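PDB 5O9J: transcription initiation factor IIB from Methanocaldococcus jannaschii, which contains a mini-intein of the HINT fold, a domain that probably excises itself from its host protein by protein splicing. Local coordinates for residues I13-G17 and E18-V22; L27-K30 and I31-S35; P156-G159 and Y160-L164. All coordinates share one frame; numbering follows the deposited sequence.

Contact 1 of 3, residues I13-G17 and E18-V22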
loop_
_atom_site.group_PDB
_atom_site.type_symbol
_atom_site.label_atom_id
_atom_site.label_comp_id
_atom_site.label_asym_id
_atom_site.label_seq_id
_atom_site.Cartn_x
_atom_site.Cartn_y
_atom_site.Cartn_z
ATOM N N ILE A 13 8.746 -3.059 10.387
ATOM C CA ILE A 13 7.898 -3.352 11.534
ATOM C C ILE A 13 8.634 -3.444 12.855
ATOM O O ILE A 13 9.856 -3.570 12.899
ATOM C CB ILE A 13 7.138 -4.689 11.354
ATOM C CG1 ILE A 13 8.125 -5.858 11.247
ATOM C CG2 ILE A 13 6.242 -4.637 10.138
ATOM C CD1 ILE A 13 7.449 -7.229 11.208
ATOM N N LYS A 14 7.850 -3.371 13.927
ATOM C CA LYS A 14 8.263 -3.824 15.250
ATOM C C LYS A 14 7.426 -5.037 15.630
ATOM O O LYS A 14 6.199 -4.940 15.691
ATOM C CB LYS A 14 8.083 -2.732 16.302
ATOM C CG LYS A 14 9.302 -1.899 16.584
ATOM C CD LYS A 14 9.123 -1.219 17.923
ATOM C CE LYS A 14 10.039 -0.033 18.083
ATOM N NZ LYS A 14 9.832 0.602 19.416
ATOM N N GLU A 15 8.073 -6.174 15.870
ATOM C CA GLU A 15 7.356 -7.385 16.282
ATOM C C GLU A 15 7.741 -7.762 17.711
ATOM O O GLU A 15 8.931 -7.873 18.032
ATOM C CB GLU A 15 7.642 -8.547 15.329
ATOM C CG GLU A 15 6.802 -9.799 15.595
ATOM C CD GLU A 15 7.027 -10.893 14.558
ATOM O OE1 GLU A 15 8.044 -10.828 13.833
ATOM O OE2 GLU A 15 6.186 -11.817 14.465
ATOM N N ASN A 16 6.729 -7.940 18.563
ATOM C CA ASN A 16 6.920 -8.212 19.993
ATOM C C ASN A 16 7.982 -7.332 20.637
ATOM O O ASN A 16 8.656 -7.753 21.575
ATOM C CB ASN A 16 7.278 -9.682 20.216
ATOM C CG ASN A 16 6.129 -10.605 19.908
ATOM O OD1 ASN A 16 4.967 -10.208 19.997
ATOM N ND2 ASN A 16 6.441 -11.845 19.537
ATOM N N GLY A 17 8.139 -6.120 20.116
ATOM C CA GLY A 17 9.109 -5.183 20.648
ATOM C C GLY A 17 10.399 -5.006 19.863
ATOM O O GLY A 17 11.266 -4.244 20.294
ATOM N N GLU A 18 10.553 -5.684 18.727
ATOM C CA GLU A 18 11.759 -5.447 17.936
ATOM C C GLU A 18 11.554 -5.286 16.432
ATOM O O GLU A 18 10.636 -5.855 15.824
ATOM C CB GLU A 18 12.790 -6.551 18.186
ATOM C CG GLU A 18 13.763 -6.226 19.333
ATOM C CD GLU A 18 14.330 -4.801 19.291
ATOM O OE1 GLU A 18 14.419 -4.192 18.198
ATOM O OE2 GLU A 18 14.660 -4.272 20.378
ATOM N N ILE A 19 12.470 -4.506 15.868
ATOM C CA ILE A 19 12.415 -3.986 14.512
ATOM C C ILE A 19 12.917 -4.986 13.486
ATOM O O ILE A 19 13.891 -5.693 13.735
ATOM C CB ILE A 19 13.259 -2.692 14.405
ATOM C CG1 ILE A 19 12.704 -1.621 15.340
ATOM C CG2 ILE A 19 13.302 -2.166 12.981
ATOM C CD1 ILE A 19 13.565 -0.399 15.406
ATOM N N LYS A 20 12.250 -5.037 12.334
ATOM C CA LYS A 20 12.713 -5.840 11.203
ATOM C C LYS A 20 12.038 -5.370 9.923
ATOM O O LYS A 20 11.078 -4.594 9.973
ATOM C CB LYS A 20 12.454 -7.334 11.441
ATOM C CG LYS A 20 11.137 -7.637 12.111
ATOM C CD LYS A 20 11.046 -9.099 12.542
ATOM C CE LYS A 20 11.950 -9.391 13.728
ATOM N NZ LYS A 20 11.511 -10.618 14.453
ATOM N N VAL A 21 12.559 -5.824 8.785
ATOM C CA VAL A 21 12.071 -5.408 7.475
ATOM C C VAL A 21 11.681 -6.635 6.661
ATOM O O VAL A 21 12.536 -7.452 6.314
ATOM C CB VAL A 21 13.126 -4.615 6.693
ATOM C CG1 VAL A 21 12.533 -4.115 5.376
ATOM C CG2 VAL A 21 13.664 -3.466 7.520
ATOM N N VAL A 22 10.388 -6.774 6.366
ATOM C CA VAL A 22 9.869 -8.032 5.837
ATOM C C VAL A 22 8.823 -7.859 4.731
ATOM O O VAL A 22 8.159 -6.830 4.647
ATOM C CB VAL A 22 9.225 -8.888 6.971
ATOM C CG1 VAL A 22 10.212 -9.128 8.114
ATOM C CG2 VAL A 22 7.962 -8.220 7.499
#
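Ile13 faces Lys20, and Glu15 faces Glu18, as antiparallel hydrogen-bonded pairs of a beta hairpin, with Lys14 and Ile19 forming the non-hydrogen-bonded pair between them. Asn16 and Gly17, both at positive phi, fill a type I' turn, and the two short strands run at 131° to each other, so the ribbon is well twisted. Ile13 N reaches Lys20 O at 2.8 Å in an almost straight bond. Next to the turn, Glu15 N to Glu18 O is shorter, 2.6 Å.

Ile13, Glu15, Glu18 and Lys20 share one face. CG1 of Ile13 lies between its backbone N and carbonyl carbon (chi1 62°), which brings it against Lys20 CG at 3.6 Å, while Ile13 CD1 meets Val22 CG2 at 3.9 Å, the two side chains crossing at about a right angle. Leu27 of helix 24-33 packs on both Ile13 and Val22. On the other face Lys14 CG rests 3.6 Å from Ile19 CG1, both side chains touching Phe65.

A bend at chi3 (72°) swings Lys20 NZ to 3.5 Å from Glu15 OE1, a salt bridge secondary to the one Glu15 OE2 makes with Lys30. Beside the turn, Glu18 OE1 accepts Ile19 N at 3.1 Å on its anti side, somewhat out of the carboxylate plane.

Contact 2 of 3, residues L27-K30 and I31-S35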
loop_
_atom_site.group_PDB
_atom_site.type_symbol
_atom_site.label_atom_id
_atom_site.label_comp_id
_atom_site.label_asym_id
_atom_site.label_seq_id
_atom_site.Cartn_x
_atom_site.Cartn_y
_atom_site.Cartn_z
ATOM N N LEU A 27 4.836 -11.893 6.606
ATOM C CA LEU A 27 4.397 -11.587 7.966
ATOM C C LEU A 27 2.951 -12.019 8.224
ATOM O O LEU A 27 2.657 -12.700 9.207
ATOM C CB LEU A 27 4.515 -10.097 8.237
ATOM C CG LEU A 27 3.920 -9.615 9.560
ATOM C CD1 LEU A 27 4.776 -10.041 10.750
ATOM C CD2 LEU A 27 3.724 -8.109 9.533
ATOM N N ILE A 28 2.052 -11.592 7.348
ATOM C CA ILE A 28 0.625 -11.793 7.561
ATOM C C ILE A 28 0.239 -13.270 7.456
ATOM O O ILE A 28 -0.619 -13.752 8.208
ATOM C CB ILE A 28 -0.195 -10.941 6.563
ATOM C CG1 ILE A 28 -0.115 -9.461 6.967
ATOM C CG2 ILE A 28 -1.646 -11.399 6.507
ATOM C CD1 ILE A 28 -0.864 -8.517 6.040
ATOM N N ASP A 29 0.872 -13.988 6.535
ATOM C CA ASP A 29 0.676 -15.429 6.451
ATOM C C ASP A 29 1.073 -16.097 7.761
ATOM O O ASP A 29 0.342 -16.939 8.274
ATOM C CB ASP A 29 1.476 -16.033 5.298
ATOM C CG ASP A 29 0.766 -15.903 3.967
ATOM O OD1 ASP A 29 -0.434 -15.555 3.951
ATOM O OD2 ASP A 29 1.403 -16.162 2.927
ATOM N N LYS A 30 2.221 -15.707 8.304
ATOM C CA LYS A 30 2.728 -16.307 9.537
ATOM C C LYS A 30 1.806 -16.017 10.719
ATOM O O LYS A 30 1.554 -16.890 11.547
ATOM C CB LYS A 30 4.143 -15.801 9.836
ATOM C CG LYS A 30 4.649 -16.145 11.226
ATOM C CD LYS A 30 5.522 -15.035 11.792
ATOM C CE LYS A 30 6.090 -15.427 13.147
ATOM N NZ LYS A 30 6.324 -14.232 13.995
ATOM N N ILE A 31 1.306 -14.786 10.785
ATOM C CA ILE A 31 0.352 -14.366 11.810
ATOM C C ILE A 31 -0.959 -15.158 11.776
ATOM O O ILE A 31 -1.466 -15.624 12.808
ATOM C CB ILE A 31 0.009 -12.886 11.648
ATOM C CG1 ILE A 31 1.201 -11.998 12.022
ATOM C CG2 ILE A 31 -1.168 -12.496 12.508
ATOM C CD1 ILE A 31 0.873 -10.540 11.857
ATOM N N ILE A 32 -1.525 -15.269 10.584
ATOM C CA ILE A 32 -2.799 -15.943 10.423
ATOM C C ILE A 32 -2.647 -17.430 10.724
ATOM O O ILE A 32 -3.417 -17.997 11.499
ATOM C CB ILE A 32 -3.362 -15.738 9.017
ATOM C CG1 ILE A 32 -3.828 -14.291 8.861
ATOM C CG2 ILE A 32 -4.531 -16.691 8.760
ATOM C CD1 ILE A 32 -4.295 -13.948 7.451
ATOM N N GLU A 33 -1.622 -18.047 10.150
ATOM C CA GLU A 33 -1.405 -19.476 10.325
ATOM C C GLU A 33 -1.098 -19.857 11.783
ATOM O O GLU A 33 -1.215 -21.024 12.159
ATOM C CB GLU A 33 -0.294 -19.943 9.379
ATOM C CG GLU A 33 -0.732 -19.898 7.898
ATOM C CD GLU A 33 0.427 -19.770 6.908
ATOM O OE1 GLU A 33 1.606 -19.869 7.329
ATOM O OE2 GLU A 33 0.149 -19.583 5.696
ATOM N N ASN A 34 -0.754 -18.866 12.604
ATOM C CA ASN A 34 -0.476 -19.079 14.027
ATOM C C ASN A 34 -1.577 -18.566 14.948
ATOM O O ASN A 34 -1.467 -18.654 16.170
ATOM C CB ASN A 34 0.839 -18.398 14.426
ATOM C CG ASN A 34 2.054 -19.083 13.840
ATOM O OD1 ASN A 34 2.031 -20.280 13.554
ATOM N ND2 ASN A 34 3.127 -18.321 13.651
ATOM N N SER A 35 -2.630 -18.013 14.366
ATOM C CA SER A 35 -3.677 -17.395 15.163
ATOM C C SER A 35 -4.806 -18.366 15.503
ATOM O O SER A 35 -5.020 -19.375 14.820
ATOM C CB SER A 35 -4.250 -16.181 14.434
ATOM O OG SER A 35 -5.451 -15.747 15.047
#
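Ile31 N donates to Leu27 O at 2.9 Å, Ile32 N to Ile28 O at 3.0 Å and Glu33 N to Asp29 O at 2.9 Å: three successive i to i+4 bonds of an alpha helix. The next bond in the series, Asn34 N to Lys30 O, is weak.

The acids stand on one flank, one turn apart. Asp29 and Glu33 run side by side and point the same way, their carboxylate planes only 19° apart, with Asp29 OD1 and Glu33 OE2 4.4 Å from each other. Two like charges this close would be costly alone, but Arg73 probably offsets the repulsion: its NH1 makes a salt bridge to Asp29 OD1 and a long, weak ion pair with Glu33 OE2. Asp29 OD2 also has a weak hydrogen bond to a bound glycerol, probably from the crystallisation liquor. With CG beside its backbone N (chi1 -69°), the extended Glu33 chain lies along the preceding turn, its CD 3.1 Å from Asp29 O, a nearness of acceptor oxygens and no bond. Lys30 has its CG 3.6 Å from Asn34 ND2, and its ammonium reaches Glu15.

Away from the acids, apolar branches pack one turn apart along the helix. CD1 of Ile31 touches Leu27 CG at 3.9 Å, and Ile32 CD1 touches Ile28 CG2 at 3.8 Å.

These side chains seat helix 24-33 among several strands. Leu27 and Ile31 rest on Ile52 of strand 52-57, Ile28 and Ile31 on Val71 of strand 70-75, and Ile32 on Glu45 and Ala47 of strand 44-48, while Ile28 also leans on Tyr162 and Leu164 of strand 160-165.

Contact 3 of 3, residues P156-G159 and Y160-L164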
loop_
_atom_site.group_PDB
_atom_site.type_symbol
_atom_site.label_atom_id
_atom_site.label_comp_id
_atom_site.label_asym_id
_atom_site.label_seq_id
_atom_site.Cartn_x
_atom_site.Cartn_y
_atom_site.Cartn_z
ATOM N N PRO A 156 -0.741 -11.824 -8.861
ATOM C CA PRO A 156 -0.214 -11.570 -7.519
ATOM C C PRO A 156 0.837 -12.613 -7.178
ATOM O O PRO A 156 0.681 -13.764 -7.578
ATOM C CB PRO A 156 -1.446 -11.700 -6.617
ATOM C CG PRO A 156 -2.611 -11.487 -7.517
ATOM C CD PRO A 156 -2.197 -12.051 -8.846
ATOM N N THR A 157 1.892 -12.219 -6.472
ATOM C CA THR A 157 2.970 -13.142 -6.136
ATOM C C THR A 157 2.443 -14.397 -5.435
ATOM O O THR A 157 2.896 -15.506 -5.716
ATOM C CB THR A 157 4.018 -12.472 -5.240
ATOM O OG1 THR A 157 4.461 -11.254 -5.853
ATOM C CG2 THR A 157 5.208 -13.396 -5.023
ATOM N N SER A 158 1.470 -14.221 -4.545
ATOM C CA SER A 158 0.958 -15.339 -3.753
ATOM C C SER A 158 -0.412 -15.840 -4.204
ATOM O O SER A 158 -0.796 -16.969 -3.895
ATOM C CB SER A 158 0.870 -14.951 -2.278
ATOM O OG SER A 158 -0.207 -14.057 -2.054
ATOM N N GLY A 159 -1.148 -15.001 -4.924
ATOM C CA GLY A 159 -2.524 -15.309 -5.268
ATOM C C GLY A 159 -3.437 -14.650 -4.253
ATOM O O GLY A 159 -4.655 -14.836 -4.272
ATOM N N TYR A 160 -2.824 -13.871 -3.362
ATOM C CA TYR A 160 -3.536 -13.144 -2.322
ATOM C C TYR A 160 -3.055 -11.684 -2.273
ATOM O O TYR A 160 -1.938 -11.377 -2.683
ATOM C CB TYR A 160 -3.338 -13.822 -0.962
ATOM C CG TYR A 160 -4.165 -15.088 -0.735
ATOM C CD1 TYR A 160 -3.936 -16.248 -1.476
ATOM C CD2 TYR A 160 -5.154 -15.129 0.245
ATOM C CE1 TYR A 160 -4.690 -17.410 -1.257
ATOM C CE2 TYR A 160 -5.903 -16.277 0.473
ATOM C CZ TYR A 160 -5.670 -17.412 -0.278
ATOM O OH TYR A 160 -6.420 -18.549 -0.045
ATOM N N ALA A 161 -3.918 -10.793 -1.800
ATOM C CA ALA A 161 -3.546 -9.413 -1.498
ATOM C C ALA A 161 -3.746 -9.200 -0.008
ATOM O O ALA A 161 -4.547 -9.902 0.612
ATOM C CB ALA A 161 -4.372 -8.444 -2.298
ATOM N N TYR A 162 -3.033 -8.240 0.572
ATOM C CA TYR A 162 -2.936 -8.167 2.025
ATOM C C TYR A 162 -3.292 -6.805 2.625
ATOM O O TYR A 162 -3.146 -5.760 1.981
ATOM C CB TYR A 162 -1.524 -8.580 2.453
ATOM C CG TYR A 162 -1.166 -9.974 1.989
ATOM C CD1 TYR A 162 -0.657 -10.191 0.717
ATOM C CD2 TYR A 162 -1.362 -11.079 2.812
ATOM C CE1 TYR A 162 -0.347 -11.466 0.272
ATOM C CE2 TYR A 162 -1.045 -12.360 2.378
ATOM C CZ TYR A 162 -0.539 -12.543 1.107
ATOM O OH TYR A 162 -0.220 -13.798 0.645
ATOM N N ASP A 163 -3.749 -6.840 3.873
ATOM C CA ASP A 163 -4.247 -5.661 4.579
ATOM C C ASP A 163 -3.700 -5.558 6.002
ATOM O O ASP A 163 -3.637 -6.548 6.737
ATOM C CB ASP A 163 -5.775 -5.687 4.640
ATOM C CG ASP A 163 -6.431 -4.904 3.516
ATOM O OD1 ASP A 163 -6.509 -3.662 3.632
ATOM O OD2 ASP A 163 -6.856 -5.529 2.514
ATOM N N LEU A 164 -3.316 -4.350 6.395
ATOM C CA LEU A 164 -3.068 -4.058 7.798
ATOM C C LEU A 164 -4.157 -3.103 8.245
ATOM O O LEU A 164 -4.637 -2.295 7.447
ATOM C CB LEU A 164 -1.680 -3.443 8.013
ATOM C CG LEU A 164 -0.447 -4.224 7.548
ATOM C CD1 LEU A 164 0.820 -3.392 7.698
ATOM C CD2 LEU A 164 -0.304 -5.526 8.319
HETATM O O HOH W 1 0.474 -11.375 -3.640
#
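Ser158 and Tyr162 meet through their hydroxyls, OG to OH, at 2.7 Å. The serine oxygen approaches at the edge of the tyrosine ring, close to its plane, and the same OG accepts Tyr160 N at 2.9 Å through a bent bond of 135°. Placing OG between the backbone N and the carbonyl carbon (chi1 73°) lets it serve both partners. Water 1 adds a second link: it accepts from Ser158 N at 3.1 Å and donates to Tyr160 O at 2.6 Å, sitting in the plane of the Tyr162 ring at its edge.

The side-chain oxygen bonding to the NH two residues on makes this an ST turn, which leads the chain into strand 160-165. Gly159 takes the positive phi at its middle. Beyond it, the Tyr160 ring swings back so that CD1 comes within 3.2 Å of Gly159 O, and on the other flank Pro156 CB lies 4.0 Å from Tyr160 O.

Outside the turn, Tyr162 packs against Arg73, Ile28 and Asp29, and its OH is also hydrogen-bonded to a bound glycerol. Backbone bonds from Ala161 to His74 and from Tyr162 to Val5 fix the strand between strands 70-75 and 5-6 of the antiparallel sheet.

How the contacts relate
Helix 24-33 is the hub of the three contacts. Contact 1 passes straight into it along the chain, and the centres of contacts 1 and 2 lie about 15 Å apart. Glu15 OE2 and Lys30 NZ form a salt bridge of 2.5 Å between them, and Ile13 CD1 packs on Leu27 CD1 at 3.9 Å. On the helix's side toward strand 160-165, contact 2 meets contact 3, their centres about 13 Å apart: Ile28 CD1 is 3.5 Å from Asp163 O, and Asp29 OD1 is 3.6 Å from Tyr162 CE2. Tyr162 OH is hydrogen-bonded to glycerol, and Asp29 OD2 more weakly so. Contacts 1 and 3 do not touch, their nearest atoms being about 6 Å apart.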